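Local coordinates for protein uncharacterized esterase YxiM (Bacillus subtilis, PDB 2O14) that probably acts as an esterase, a hydrolase of the GDSL lipolytic family that also carries a galactose-binding-like beta domain, at residues Arg100-Val103 and Val108-Val111; Tyr89-Thr94 and Leu132-Thr137. One frame throughout, in Å; residues are numbered along the deposited sequence.

Interaction 1 (Arg100-Val103 and Val108-Val111). With SO4 (sulfate ion), chain C.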
ATOM      1  N   ARG A 100      -7.021 -10.593  -6.639  1.00 18.15           N
ATOM      2  CA  ARG A 100      -6.401  -9.329  -6.246  1.00 19.07           C
ATOM      3  C   ARG A 100      -7.493  -8.385  -5.767  1.00 19.91           C
ATOM      4  O   ARG A 100      -8.418  -8.066  -6.517  1.00 19.51           O
ATOM      5  CB  ARG A 100      -5.630  -8.693  -7.410  1.00 20.79           C
ATOM      6  CG  ARG A 100      -4.982  -7.362  -7.039  1.00 20.04           C
ATOM      7  CD  ARG A 100      -3.818  -7.020  -7.945  1.00 20.84           C
ATOM      8  NE  ARG A 100      -4.218  -6.850  -9.336  1.00 24.44           N
ATOM      9  CZ  ARG A 100      -4.968  -5.846  -9.784  1.00 26.16           C
ATOM     10  NH1 ARG A 100      -5.407  -4.910  -8.950  1.00 24.62           N
ATOM     11  NH2 ARG A 100      -5.274  -5.775 -11.074  1.00 26.40           N
ATOM     12  N   ALA A 101      -7.385  -7.948  -4.516  1.00 16.74           N
ATOM     13  CA  ALA A 101      -8.381  -7.062  -3.929  1.00 16.68           C
ATOM     14  C   ALA A 101      -7.768  -6.087  -2.933  1.00 16.22           C
ATOM     15  O   ALA A 101      -6.665  -6.307  -2.428  1.00 16.72           O
ATOM     16  CB  ALA A 101      -9.456  -7.890  -3.236  1.00 16.59           C
ATOM     17  N   SER A 102      -8.488  -5.004  -2.667  1.00 15.96           N
ATOM     18  CA  SER A 102      -8.048  -3.993  -1.711  1.00 16.36           C
ATOM     19  C   SER A 102      -9.071  -3.908  -0.588  1.00 15.77           C
ATOM     20  O   SER A 102     -10.195  -4.386  -0.722  1.00 13.91           O
ATOM     21  CB  SER A 102      -7.922  -2.624  -2.390  1.00 17.95           C
ATOM     22  OG  SER A 102      -6.830  -2.599  -3.303  1.00 17.40           O
ATOM     23  N   VAL A 103      -8.672  -3.310   0.527  1.00 21.45           N
ATOM     24  CA  VAL A 103      -9.568  -3.150   1.656  1.00 20.11           C
ATOM     25  C   VAL A 103      -9.866  -1.670   1.810  1.00 20.96           C
ATOM     26  O   VAL A 103      -8.967  -0.835   1.675  1.00 23.43           O
ATOM     27  CB  VAL A 103      -8.932  -3.677   2.962  1.00 14.34           C
ATOM     28  CG1 VAL A 103      -9.792  -3.295   4.154  1.00 13.02           C
ATOM     29  CG2 VAL A 103      -8.807  -5.184   2.903  1.00 14.34           C
ATOM     30  N   VAL A 108     -12.292   5.220   2.369  1.00 20.37           N
ATOM     31  CA  VAL A 108     -11.039   5.276   1.611  1.00 19.95           C
ATOM     32  C   VAL A 108     -10.255   3.967   1.652  1.00 21.50           C
ATOM     33  O   VAL A 108     -10.503   3.110   2.503  1.00 23.40           O
ATOM     34  CB  VAL A 108     -10.103   6.394   2.135  1.00 12.89           C
ATOM     35  CG1 VAL A 108     -10.788   7.747   2.020  1.00 13.89           C
ATOM     36  CG2 VAL A 108      -9.713   6.120   3.579  1.00 11.67           C
ATOM     37  N   PHE A 109      -9.308   3.814   0.729  1.00 16.65           N
ATOM     38  CA  PHE A 109      -8.479   2.616   0.698  1.00 18.68           C
ATOM     39  C   PHE A 109      -7.634   2.529   1.966  1.00 18.22           C
ATOM     40  O   PHE A 109      -7.171   3.553   2.479  1.00 18.71           O
ATOM     41  CB  PHE A 109      -7.541   2.646  -0.509  1.00 16.11           C
ATOM     42  CG  PHE A 109      -8.212   2.327  -1.811  1.00 16.05           C
ATOM     43  CD1 PHE A 109      -8.880   1.119  -1.984  1.00 14.44           C
ATOM     44  CD2 PHE A 109      -8.132   3.206  -2.883  1.00 17.72           C
ATOM     45  CE1 PHE A 109      -9.457   0.785  -3.211  1.00 17.50           C
ATOM     46  CE2 PHE A 109      -8.706   2.883  -4.118  1.00 20.78           C
ATOM     47  CZ  PHE A 109      -9.369   1.667  -4.281  1.00 17.49           C
ATOM     48  N   GLN A 110      -7.435   1.312   2.466  1.00 17.22           N
ATOM     49  CA  GLN A 110      -6.614   1.090   3.654  1.00 16.47           C
ATOM     50  C   GLN A 110      -5.462   0.142   3.295  1.00 17.16           C
ATOM     51  O   GLN A 110      -4.329   0.335   3.741  1.00 19.61           O
ATOM     52  CB  GLN A 110      -7.444   0.480   4.783  1.00 15.91           C
ATOM     53  CG  GLN A 110      -8.619   1.329   5.277  1.00 16.36           C
ATOM     54  CD  GLN A 110      -8.188   2.574   6.033  1.00 13.70           C
ATOM     55  OE1 GLN A 110      -7.144   2.589   6.682  1.00 15.16           O
ATOM     56  NE2 GLN A 110      -9.009   3.616   5.977  1.00 16.15           N
ATOM     57  N   VAL A 111      -5.755  -0.888   2.502  1.00 14.95           N
ATOM     58  CA  VAL A 111      -4.731  -1.845   2.070  1.00 16.34           C
ATOM     59  C   VAL A 111      -4.853  -2.001   0.554  1.00 17.44           C
ATOM     60  O   VAL A 111      -5.952  -2.200   0.039  1.00 18.53           O
ATOM     61  CB  VAL A 111      -4.908  -3.242   2.733  1.00 17.20           C
ATOM     62  CG1 VAL A 111      -3.718  -4.134   2.382  1.00 15.66           C
ATOM     63  CG2 VAL A 111      -5.024  -3.104   4.250  1.00 17.19           C
TER
HETATM   64  S   SO4 C 401      -3.253  -8.703 -12.574  1.00 68.80           S
HETATM   65  O1  SO4 C 401      -3.907  -9.069 -11.302  1.00 67.67           O
HETATM   66  O2  SO4 C 401      -4.017  -9.257 -13.711  1.00 68.28           O
HETATM   67  O3  SO4 C 401      -1.881  -9.254 -12.579  1.00 68.21           O
HETATM   68  O4  SO4 C 401      -3.196  -7.235 -12.710  1.00 67.97           O

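Interaction 2 (Tyr89-Thr94 and Leu132-Thr137)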
ATOM      1  N   TYR A  89      -7.348   1.833  16.435  1.00 18.86           N
ATOM      2  CA  TYR A  89      -7.468   0.380  16.384  1.00 18.85           C
ATOM      3  C   TYR A  89      -6.532  -0.304  15.398  1.00 19.55           C
ATOM      4  O   TYR A  89      -6.100   0.287  14.409  1.00 18.67           O
ATOM      5  CB  TYR A  89      -8.903  -0.031  16.034  1.00 17.64           C
ATOM      6  CG  TYR A  89      -9.901   0.172  17.146  1.00 18.83           C
ATOM      7  CD1 TYR A  89     -10.437   1.427  17.412  1.00 19.32           C
ATOM      8  CD2 TYR A  89     -10.291  -0.894  17.953  1.00 20.74           C
ATOM      9  CE1 TYR A  89     -11.343   1.615  18.456  1.00 21.49           C
ATOM     10  CE2 TYR A  89     -11.192  -0.718  18.999  1.00 21.29           C
ATOM     11  CZ  TYR A  89     -11.714   0.538  19.245  1.00 21.91           C
ATOM     12  OH  TYR A  89     -12.611   0.718  20.275  1.00 22.81           O
ATOM     13  N   GLU A  90      -6.218  -1.560  15.690  1.00 18.34           N
ATOM     14  CA  GLU A  90      -5.383  -2.359  14.818  1.00 19.88           C
ATOM     15  C   GLU A  90      -6.353  -3.326  14.168  1.00 20.26           C
ATOM     16  O   GLU A  90      -7.121  -3.990  14.862  1.00 20.14           O
ATOM     17  CB  GLU A  90      -4.343  -3.148  15.612  1.00 26.57           C
ATOM     18  CG  GLU A  90      -3.508  -4.087  14.741  1.00 29.42           C
ATOM     19  CD  GLU A  90      -2.559  -4.959  15.549  1.00 32.84           C
ATOM     20  OE1 GLU A  90      -3.020  -5.955  16.156  1.00 32.77           O
ATOM     21  OE2 GLU A  90      -1.352  -4.641  15.576  1.00 34.02           O
ATOM     22  N   VAL A  91      -6.331  -3.395  12.843  1.00 21.28           N
ATOM     23  CA  VAL A  91      -7.220  -4.293  12.131  1.00 21.34           C
ATOM     24  C   VAL A  91      -6.441  -5.318  11.313  1.00 22.02           C
ATOM     25  O   VAL A  91      -5.690  -4.964  10.402  1.00 22.60           O
ATOM     26  CB  VAL A  91      -8.154  -3.519  11.180  1.00 22.09           C
ATOM     27  CG1 VAL A  91      -9.092  -4.491  10.467  1.00 23.08           C
ATOM     28  CG2 VAL A  91      -8.950  -2.495  11.955  1.00 21.24           C
ATOM     29  N   LYS A  92      -6.605  -6.588  11.655  1.00 15.93           N
ATOM     30  CA  LYS A  92      -5.940  -7.647  10.918  1.00 18.19           C
ATOM     31  C   LYS A  92      -6.997  -8.191   9.967  1.00 17.15           C
ATOM     32  O   LYS A  92      -8.072  -8.602  10.398  1.00 17.13           O
ATOM     33  CB  LYS A  92      -5.464  -8.752  11.857  1.00 31.77           C
ATOM     34  CG  LYS A  92      -4.827  -9.920  11.122  1.00 39.11           C
ATOM     35  CD  LYS A  92      -4.766 -11.157  12.004  1.00 44.58           C
ATOM     36  CE  LYS A  92      -4.281 -12.371  11.231  1.00 48.00           C
ATOM     37  NZ  LYS A  92      -4.301 -13.592  12.087  1.00 52.54           N
ATOM     38  N   VAL A  93      -6.690  -8.177   8.676  1.00 18.71           N
ATOM     39  CA  VAL A  93      -7.626  -8.644   7.661  1.00 18.58           C
ATOM     40  C   VAL A  93      -7.223  -9.989   7.080  1.00 18.48           C
ATOM     41  O   VAL A  93      -6.054 -10.212   6.775  1.00 17.45           O
ATOM     42  CB  VAL A  93      -7.719  -7.647   6.481  1.00 21.80           C
ATOM     43  CG1 VAL A  93      -8.724  -8.150   5.449  1.00 22.55           C
ATOM     44  CG2 VAL A  93      -8.104  -6.274   6.985  1.00 20.43           C
ATOM     45  N   THR A  94      -8.202 -10.877   6.927  1.00 16.20           N
ATOM     46  CA  THR A  94      -7.972 -12.195   6.344  1.00 15.59           C
ATOM     47  C   THR A  94      -9.041 -12.382   5.274  1.00 15.91           C
ATOM     48  O   THR A  94     -10.220 -12.530   5.590  1.00 16.15           O
ATOM     49  CB  THR A  94      -8.122 -13.325   7.382  1.00 16.77           C
ATOM     50  OG1 THR A  94      -7.263 -13.074   8.502  1.00 14.09           O
ATOM     51  CG2 THR A  94      -7.748 -14.665   6.752  1.00 16.95           C
ATOM     52  N   LEU A 132     -16.910   1.399  12.893  1.00 22.70           N
ATOM     53  CA  LEU A 132     -15.999   1.072  11.794  1.00 21.00           C
ATOM     54  C   LEU A 132     -16.807   0.470  10.645  1.00 20.99           C
ATOM     55  O   LEU A 132     -17.616  -0.433  10.862  1.00 19.48           O
ATOM     56  CB  LEU A 132     -14.950   0.059  12.268  1.00 20.04           C
ATOM     57  CG  LEU A 132     -14.009  -0.520  11.205  1.00 20.30           C
ATOM     58  CD1 LEU A 132     -13.091   0.569  10.665  1.00 16.76           C
ATOM     59  CD2 LEU A 132     -13.190  -1.647  11.813  1.00 17.43           C
ATOM     60  N   ASN A 133     -16.595   0.973   9.430  1.00 17.56           N
ATOM     61  CA  ASN A 133     -17.311   0.472   8.258  1.00 18.37           C
ATOM     62  C   ASN A 133     -16.278   0.047   7.227  1.00 17.42           C
ATOM     63  O   ASN A 133     -15.581   0.881   6.637  1.00 17.88           O
ATOM     64  CB  ASN A 133     -18.235   1.556   7.698  1.00 22.07           C
ATOM     65  CG  ASN A 133     -19.005   2.280   8.797  1.00 23.35           C
ATOM     66  OD1 ASN A 133     -18.485   3.200   9.423  1.00 27.33           O
ATOM     67  ND2 ASN A 133     -20.234   1.845   9.055  1.00 22.82           N
ATOM     68  N   LEU A 134     -16.198  -1.260   7.013  1.00 16.40           N
ATOM     69  CA  LEU A 134     -15.209  -1.842   6.117  1.00 16.20           C
ATOM     70  C   LEU A 134     -15.780  -2.747   5.026  1.00 16.76           C
ATOM     71  O   LEU A 134     -16.862  -3.313   5.169  1.00 15.49           O
ATOM     72  CB  LEU A 134     -14.201  -2.623   6.980  1.00 17.36           C
ATOM     73  CG  LEU A 134     -13.069  -3.467   6.392  1.00 19.23           C
ATOM     74  CD1 LEU A 134     -12.045  -3.759   7.482  1.00 16.27           C
ATOM     75  CD2 LEU A 134     -13.628  -4.766   5.817  1.00 17.45           C
ATOM     76  N   LEU A 135     -15.051  -2.854   3.919  1.00 18.96           N
ATOM     77  CA  LEU A 135     -15.448  -3.733   2.825  1.00 18.71           C
ATOM     78  C   LEU A 135     -14.195  -4.121   2.059  1.00 18.69           C
ATOM     79  O   LEU A 135     -13.145  -3.486   2.203  1.00 18.51           O
ATOM     80  CB  LEU A 135     -16.439  -3.055   1.865  1.00 22.43           C
ATOM     81  CG  LEU A 135     -15.948  -1.991   0.868  1.00 24.17           C
ATOM     82  CD1 LEU A 135     -16.849  -1.999  -0.358  1.00 25.88           C
ATOM     83  CD2 LEU A 135     -15.928  -0.607   1.515  1.00 24.04           C
ATOM     84  N   VAL A 136     -14.301  -5.186   1.275  1.00 18.34           N
ATOM     85  CA  VAL A 136     -13.196  -5.638   0.443  1.00 19.12           C
ATOM     86  C   VAL A 136     -13.656  -5.094  -0.894  1.00 18.91           C
ATOM     87  O   VAL A 136     -14.833  -5.216  -1.236  1.00 18.02           O
ATOM     88  CB  VAL A 136     -13.099  -7.174   0.419  1.00 17.23           C
ATOM     89  CG1 VAL A 136     -11.951  -7.620  -0.486  1.00 12.78           C
ATOM     90  CG2 VAL A 136     -12.878  -7.684   1.835  1.00 16.16           C
ATOM     91  N   THR A 137     -12.751  -4.492  -1.650  1.00 17.80           N
ATOM     92  CA  THR A 137     -13.166  -3.878  -2.896  1.00 17.83           C
ATOM     93  C   THR A 137     -12.218  -4.022  -4.075  1.00 20.62           C
ATOM     94  O   THR A 137     -11.127  -4.595  -3.982  1.00 18.93           O
ATOM     95  CB  THR A 137     -13.430  -2.374  -2.671  1.00 16.65           C
ATOM     96  OG1 THR A 137     -14.022  -1.795  -3.842  1.00 16.66           O
ATOM     97  CG2 THR A 137     -12.125  -1.664  -2.356  1.00 13.68           C
TER

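Interaction 1 (Arg100-Val103 and Val108-Val111)
The ring of Phe-109 meets strand 100-103 in two ways: the carbonyl oxygen of Val-103 lies near the ring plane beyond its edge, 4.1 Å from CD1, while CB of Ser-102 approaches obliquely, 3.8 Å from CE1. The Arg-100 guanidinium holds a sulfate, probably from the crystallisation liquor, at its edge and in its plane. The chain, extended through chi1 and chi2, bends at chi3 (63°), which helps to turn the edge carrying NE and NH2 toward the ion: Arg-100 NE donates to sulfate O1 (3.0 Å, 161°), NH2 to O4. With an alanine here the sulfate, which Lys-140 also binds, would probably lose this two-pronged grip. Val-103 N donates to Val-111 O at 3.0 Å, on a lone pair in the carbonyl plane, and Val-103 O accepts from Gln-110 N (2.8 Å) and, weakly, from Val-111 N (3.3 Å). The Gln-110 side chain leads away, its NE2 bonding to Ala-105 O and Tyr-227 OH, and Ser-102 OG bonds to Asn-113 N. On one sheet face Val-103 and Val-111 touch, CB to CB. Two residues, Gln-110 and Val-111, thus stand opposite one, Val-103: a classic beta bulge in the hairpin of strands 100-105 and 108-115.

Interaction 2 (Tyr89-Thr94 and Leu132-Thr137)
Val-91 reaches across to two leucines at once, one methyl for each. Its CG2 lies 4.3 Å from CD2 of Leu-132, and its CG1 lies 4.3 Å from CD1 of Leu-134, so the isopropyl fork spans two residues that point the same way from the strand opposite. Both leucines have CG anti to the backbone N, but they differ at the next bond. In Leu-132, with chi2 at 67°, CD2 is the methyl that extends farthest from CA; in Leu-134 a chi2 of 164° gives that place to CD1. Each leucine therefore makes its contact with the end of its fully extended branch. This is how the two sheets of a beta sandwich meet, as in galactose-binding-like domains: strand 87-95 belongs to the mixed sheet, strand 131-138 to the antiparallel one, and no hydrogen bond links the two segments. The backbones stay well apart, with Val-91 CA and Leu-134 CA separated by 10.3 Å, and the side chains bridge the gap. Alternation along each strand decides what enters the interior. Val-93 and Val-136 also point inward: Val-93 CG2 stops 4.7 Å from Leu-134 CD1, a looser approach, and packs on Phe-123 and Val-103, whereas Val-136 lies against Ala-101. Glu-90 and Lys-92, on the reverse side of their strand, are partly exposed, as is Asn-133, whose ND2 bonds to Asn-81 OD1 and Gln-131 OE1.

The pair illustrates how a beta sandwich combines contacts within a sheet and between sheets. Interaction 1 joins neighbouring strands of the antiparallel sheet; interaction 2 couples that sheet to the one facing it. Their centres lie about 9 Å apart, and strand 100-105, beside strand 131-138, connects them: Ser-102 O and Thr-137 N are 2.7 Å apart, a probable hydrogen bond, while Ala-101 CB packs 3.7 Å from Val-136 CG1. Phe-109 CE1 also comes within 3.7 Å of Thr-137 CG2. In sequence, the hairpin of interaction 1 falls between the two strands of interaction 2. Both contacts lie away from the manganese site and from the presumed catalytic residues Ser-171, Asp-339 and His-342.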